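Local coordinates for flocculation protein FLO11 (Saccharomyces cerevisiae, PDB 4UYT) that mediates homotypic adhesion between yeast cells during flocculation, through the Flo11 domain near its N-terminus, and supports invasive growth and biofilm formation, at residues A[67-81]-A[95-107]. Numbering follows the deposited sequence.
Sequences LKIIGVTGPKGTVQL and TDFTATFEVYATQ. With ACT (acetate ion), chain H.
Tyr104 lays one face of its ring over the backbone of Gly74, whose CA lies 3.5 Å from the ring centroid in a CH-pi contact 16° off the normal. Pro75 continues along the same ring, with its CD 3.6 Å from Tyr104 CE1, while its CG reaches Glu102 OE1. The Tyr104 backbone ties this corner down, its N donating to Thr73 O (2.9 Å) in a nearly straight bond of 167°. A water bridges Lys76 N and Glu102 O, a second polar link between the 71-78 turn and the strand edge. Further inward, Phe101 points its CB at the hairpin, with CG between the backbone N and the carbonyl carbon (chi1 58°). There Ile69 CD1 comes within 3.5 Å of Phe101 CE1, and Val79 CG2 and Val72 CG1 also touch the phenylalanine; Phe119 meets the ring edge-to-face. Ala99 then packs against Leu81 CD2, and Leu67 CD2 sits over one face of the Phe97 ring, 4.0 Å from its centroid. Hairpin strands 64-70 and 79-83 belong to one antiparallel sheet and strand 96-104 borders another, so the apolar part is packing between facing sheets, closed at one end by the 71-78 turn, characteristic of the fibronectin type III-like beta sandwich of the Flo11 adhesin domain.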
loop_
_atom_site.group_PDB
_atom_site.type_symbol
_atom_site.label_atom_id
_atom_site.label_comp_id
_atom_site.label_asym_id
_atom_site.label_seq_id
_atom_site.Cartn_x
_atom_site.Cartn_y
_atom_site.Cartn_z
ATOM N N LEU A 67 3.091 -6.321 -10.546
ATOM C CA LEU A 67 2.612 -5.599 -9.373
ATOM C C LEU A 67 3.794 -5.479 -8.427
ATOM O O LEU A 67 4.426 -6.477 -8.085
ATOM C CB LEU A 67 1.467 -6.376 -8.728
ATOM C CG LEU A 67 0.842 -5.718 -7.502
ATOM C CD1 LEU A 67 0.178 -4.412 -7.863
ATOM C CD2 LEU A 67 -0.158 -6.661 -6.859
ATOM N N LYS A 68 4.091 -4.255 -8.007
ATOM C CA LYS A 68 5.187 -4.067 -7.078
ATOM C C LYS A 68 4.935 -2.846 -6.256
ATOM O O LYS A 68 4.298 -1.880 -6.692
ATOM C CB LYS A 68 6.520 -3.970 -7.782
ATOM C CG LYS A 68 6.666 -2.890 -8.805
ATOM C CD LYS A 68 8.109 -2.874 -9.319
ATOM C CE LYS A 68 8.282 -1.965 -10.500
ATOM N NZ LYS A 68 9.704 -2.046 -10.935
ATOM N N ILE A 69 5.464 -2.897 -5.052
ATOM C CA ILE A 69 5.474 -1.761 -4.157
ATOM C C ILE A 69 6.796 -1.027 -4.430
ATOM O O ILE A 69 7.867 -1.646 -4.486
ATOM C CB ILE A 69 5.377 -2.193 -2.690
ATOM C CG1 ILE A 69 4.297 -3.234 -2.485
ATOM C CG2 ILE A 69 5.168 -0.982 -1.824
ATOM C CD1 ILE A 69 4.115 -3.698 -1.072
ATOM N N ILE A 70 6.713 0.279 -4.638
ATOM C CA ILE A 70 7.878 1.090 -4.932
ATOM C C ILE A 70 7.924 2.287 -4.010
ATOM O O ILE A 70 6.949 2.632 -3.332
ATOM C CB ILE A 70 7.863 1.567 -6.406
ATOM C CG1 ILE A 70 6.612 2.398 -6.744
ATOM C CG2 ILE A 70 8.009 0.375 -7.344
ATOM C CD1 ILE A 70 6.632 3.008 -8.125
ATOM N N GLY A 71 9.074 2.939 -3.982
ATOM C CA GLY A 71 9.226 4.118 -3.163
ATOM C C GLY A 71 9.195 3.814 -1.676
ATOM O O GLY A 71 8.827 4.664 -0.901
ATOM N N VAL A 72 9.618 2.607 -1.277
ATOM C CA VAL A 72 9.551 2.227 0.113
ATOM C C VAL A 72 10.796 2.748 0.832
ATOM O O VAL A 72 11.932 2.578 0.371
ATOM C CB VAL A 72 9.495 0.697 0.294
ATOM C CG1 VAL A 72 9.514 0.321 1.762
ATOM C CG2 VAL A 72 8.234 0.154 -0.360
ATOM N N THR A 73 10.573 3.400 1.962
ATOM C CA THR A 73 11.643 3.777 2.856
ATOM C C THR A 73 11.793 2.628 3.841
ATOM O O THR A 73 10.972 2.468 4.745
ATOM C CB THR A 73 11.319 5.088 3.577
ATOM O OG1 THR A 73 11.132 6.124 2.603
ATOM C CG2 THR A 73 12.410 5.451 4.546
ATOM N N GLY A 74 12.798 1.794 3.637
ATOM C CA GLY A 74 12.955 0.548 4.386
ATOM C C GLY A 74 14.164 -0.209 3.836
ATOM O O GLY A 74 14.875 0.293 2.972
ATOM N N PRO A 75 14.386 -1.423 4.316
ATOM C CA PRO A 75 15.542 -2.192 3.886
ATOM C C PRO A 75 15.537 -2.475 2.405
ATOM O O PRO A 75 16.596 -2.582 1.807
ATOM C CB PRO A 75 15.474 -3.475 4.741
ATOM C CG PRO A 75 14.633 -3.093 5.938
ATOM C CD PRO A 75 13.681 -2.069 5.423
ATOM N N LYS A 76 14.354 -2.604 1.825
ATOM C CA LYS A 76 14.177 -2.773 0.393
ATOM C C LYS A 76 13.293 -1.635 -0.138
ATOM O O LYS A 76 12.192 -1.395 0.363
ATOM C CB LYS A 76 13.496 -4.111 0.115
ATOM C CG LYS A 76 14.318 -5.299 0.531
ATOM C CD LYS A 76 15.422 -5.604 -0.452
ATOM C CE LYS A 76 14.865 -6.018 -1.821
ATOM N NZ LYS A 76 15.785 -6.797 -2.720
ATOM N N GLY A 77 13.774 -0.935 -1.160
ATOM C CA GLY A 77 13.009 0.142 -1.740
ATOM C C GLY A 77 11.866 -0.285 -2.642
ATOM O O GLY A 77 10.915 0.456 -2.870
ATOM N N THR A 78 11.996 -1.489 -3.176
ATOM C CA THR A 78 11.003 -2.115 -4.009
ATOM C C THR A 78 10.665 -3.479 -3.415
ATOM O O THR A 78 11.550 -4.236 -2.974
ATOM C CB THR A 78 11.534 -2.283 -5.454
ATOM O OG1 THR A 78 11.764 -0.990 -6.011
ATOM C CG2 THR A 78 10.567 -3.059 -6.351
ATOM N N VAL A 79 9.370 -3.796 -3.435
ATOM C CA VAL A 79 8.866 -5.106 -3.027
ATOM C C VAL A 79 8.059 -5.663 -4.173
ATOM O O VAL A 79 6.940 -5.243 -4.429
ATOM C CB VAL A 79 8.000 -5.032 -1.743
ATOM C CG1 VAL A 79 7.605 -6.422 -1.305
ATOM C CG2 VAL A 79 8.759 -4.324 -0.635
ATOM N N GLN A 80 8.670 -6.577 -4.911
ATOM C CA GLN A 80 7.967 -7.217 -5.998
ATOM C C GLN A 80 6.895 -8.154 -5.466
ATOM O O GLN A 80 7.167 -9.005 -4.621
ATOM C CB GLN A 80 8.949 -7.985 -6.881
ATOM C CG GLN A 80 8.376 -8.300 -8.260
ATOM C CD GLN A 80 8.448 -7.135 -9.233
ATOM O OE1 GLN A 80 9.407 -6.371 -9.249
ATOM N NE2 GLN A 80 7.426 -7.002 -10.054
ATOM N N LEU A 81 5.671 -8.012 -5.973
ATOM C CA LEU A 81 4.561 -8.894 -5.564
ATOM C C LEU A 81 4.188 -9.872 -6.658
ATOM O O LEU A 81 3.833 -11.004 -6.370
ATOM C CB LEU A 81 3.316 -8.109 -5.129
ATOM C CG LEU A 81 3.569 -7.150 -3.971
ATOM C CD1 LEU A 81 2.276 -6.426 -3.641
ATOM C CD2 LEU A 81 4.108 -7.858 -2.738
ATOM N N THR A 95 -6.908 -7.654 -6.985
ATOM C CA THR A 95 -7.972 -6.877 -6.382
ATOM C C THR A 95 -8.345 -7.370 -4.977
ATOM O O THR A 95 -9.306 -6.874 -4.410
ATOM C CB THR A 95 -9.205 -6.786 -7.310
ATOM O OG1 THR A 95 -9.677 -8.085 -7.675
ATOM C CG2 THR A 95 -8.839 -6.015 -8.549
ATOM N N ASP A 96 -7.552 -8.273 -4.392
ATOM C CA ASP A 96 -7.716 -8.628 -2.987
ATOM C C ASP A 96 -6.436 -9.329 -2.563
ATOM O O ASP A 96 -6.287 -10.542 -2.736
ATOM C CB ASP A 96 -8.946 -9.512 -2.729
ATOM C CG ASP A 96 -9.291 -9.610 -1.262
ATOM O OD1 ASP A 96 -8.390 -9.392 -0.436
ATOM O OD2 ASP A 96 -10.458 -9.886 -0.956
ATOM N N PHE A 97 -5.476 -8.568 -2.060
ATOM C CA PHE A 97 -4.178 -9.127 -1.711
ATOM C C PHE A 97 -3.645 -8.510 -0.461
ATOM O O PHE A 97 -4.058 -7.442 -0.037
ATOM C CB PHE A 97 -3.163 -8.994 -2.860
ATOM C CG PHE A 97 -2.757 -7.578 -3.222
ATOM C CD1 PHE A 97 -1.691 -6.952 -2.596
ATOM C CD2 PHE A 97 -3.437 -6.862 -4.232
ATOM C CE1 PHE A 97 -1.305 -5.673 -2.965
ATOM C CE2 PHE A 97 -3.054 -5.573 -4.597
ATOM C CZ PHE A 97 -1.977 -4.994 -3.950
ATOM N N THR A 98 -2.697 -9.226 0.119
ATOM C CA THR A 98 -1.933 -8.747 1.230
ATOM C C THR A 98 -0.450 -8.752 0.882
ATOM O O THR A 98 0.003 -9.457 -0.006
ATOM C CB THR A 98 -2.164 -9.582 2.510
ATOM O OG1 THR A 98 -1.710 -10.926 2.295
ATOM C CG2 THR A 98 -3.598 -9.572 2.911
ATOM N N ALA A 99 0.304 -7.965 1.627
ATOM C CA ALA A 99 1.759 -7.957 1.504
ATOM C C ALA A 99 2.332 -7.587 2.846
ATOM O O ALA A 99 1.752 -6.767 3.549
ATOM C CB ALA A 99 2.211 -6.971 0.438
ATOM N N THR A 100 3.485 -8.159 3.157
ATOM C CA THR A 100 4.212 -7.863 4.395
ATOM C C THR A 100 5.624 -7.445 4.039
ATOM O O THR A 100 6.292 -8.104 3.244
ATOM C CB THR A 100 4.194 -9.087 5.333
ATOM O OG1 THR A 100 2.843 -9.423 5.696
ATOM C CG2 THR A 100 4.959 -8.816 6.592
ATOM N N PHE A 101 6.080 -6.347 4.609
ATOM C CA PHE A 101 7.386 -5.803 4.276
ATOM C C PHE A 101 7.788 -4.869 5.389
ATOM O O PHE A 101 7.006 -4.558 6.265
ATOM C CB PHE A 101 7.415 -5.114 2.911
ATOM C CG PHE A 101 6.432 -3.975 2.775
ATOM C CD1 PHE A 101 5.088 -4.207 2.466
ATOM C CD2 PHE A 101 6.846 -2.667 2.928
ATOM C CE1 PHE A 101 4.196 -3.176 2.346
ATOM C CE2 PHE A 101 5.944 -1.625 2.783
ATOM C CZ PHE A 101 4.623 -1.888 2.500
ATOM N N GLU A 102 9.062 -4.453 5.358
ATOM C CA GLU A 102 9.608 -3.598 6.397
ATOM C C GLU A 102 9.722 -2.136 5.924
ATOM O O GLU A 102 10.055 -1.837 4.780
ATOM C CB GLU A 102 10.957 -4.121 6.880
ATOM C CG GLU A 102 10.813 -5.401 7.674
ATOM C CD GLU A 102 12.155 -5.983 8.093
ATOM O OE1 GLU A 102 13.133 -5.933 7.336
ATOM O OE2 GLU A 102 12.234 -6.532 9.175
ATOM N N VAL A 103 9.475 -1.247 6.884
ATOM C CA VAL A 103 9.609 0.178 6.675
ATOM C C VAL A 103 10.414 0.761 7.821
ATOM O O VAL A 103 10.404 0.236 8.932
ATOM C CB VAL A 103 8.248 0.893 6.575
ATOM C CG1 VAL A 103 7.460 0.373 5.387
ATOM C CG2 VAL A 103 7.449 0.764 7.866
ATOM N N TYR A 104 11.047 1.896 7.545
ATOM C CA TYR A 104 11.620 2.718 8.578
ATOM C C TYR A 104 10.646 3.871 8.818
ATOM O O TYR A 104 10.384 4.678 7.921
ATOM C CB TYR A 104 12.973 3.299 8.146
ATOM C CG TYR A 104 13.991 2.323 7.626
ATOM C CD1 TYR A 104 14.238 1.099 8.239
ATOM C CD2 TYR A 104 14.770 2.669 6.511
ATOM C CE1 TYR A 104 15.206 0.231 7.771
ATOM C CE2 TYR A 104 15.729 1.800 6.034
ATOM C CZ TYR A 104 15.952 0.591 6.658
ATOM O OH TYR A 104 16.921 -0.227 6.157
ATOM N N ALA A 105 10.053 3.907 10.009
ATOM C CA ALA A 105 9.021 4.930 10.341
ATOM C C ALA A 105 9.594 5.825 11.389
ATOM O O ALA A 105 9.861 5.368 12.507
ATOM C CB ALA A 105 7.734 4.262 10.819
ATOM N N THR A 106 9.835 7.070 11.034
ATOM C CA THR A 106 10.541 7.980 11.889
ATOM C C THR A 106 9.889 9.358 12.051
ATOM O O THR A 106 10.278 10.048 12.962
ATOM C CB THR A 106 11.993 8.177 11.431
ATOM O OG1 THR A 106 11.943 8.763 10.131
ATOM C CG2 THR A 106 12.753 6.868 11.420
ATOM N N GLN A 107 8.963 9.778 11.192
ATOM C CA GLN A 107 8.415 11.131 11.307
ATOM C C GLN A 107 7.343 11.141 12.374
ATOM O O GLN A 107 6.349 10.439 12.280
ATOM C CB GLN A 107 7.864 11.621 9.961
ATOM C CG GLN A 107 8.914 11.701 8.858
ATOM C CD GLN A 107 10.209 12.320 9.323
ATOM O OE1 GLN A 107 11.255 11.611 9.455
ATOM N NE2 GLN A 107 10.150 13.632 9.622
HETATM C C ACT H . 15.949 -2.615 -3.457
HETATM O O ACT H . 16.253 -1.933 -2.393
HETATM O OXT ACT H . 14.705 -2.913 -3.570
HETATM C CH3 ACT H . 16.959 -2.939 -4.498
HETATM O O HOH W 1 11.539 -2.681 2.685
#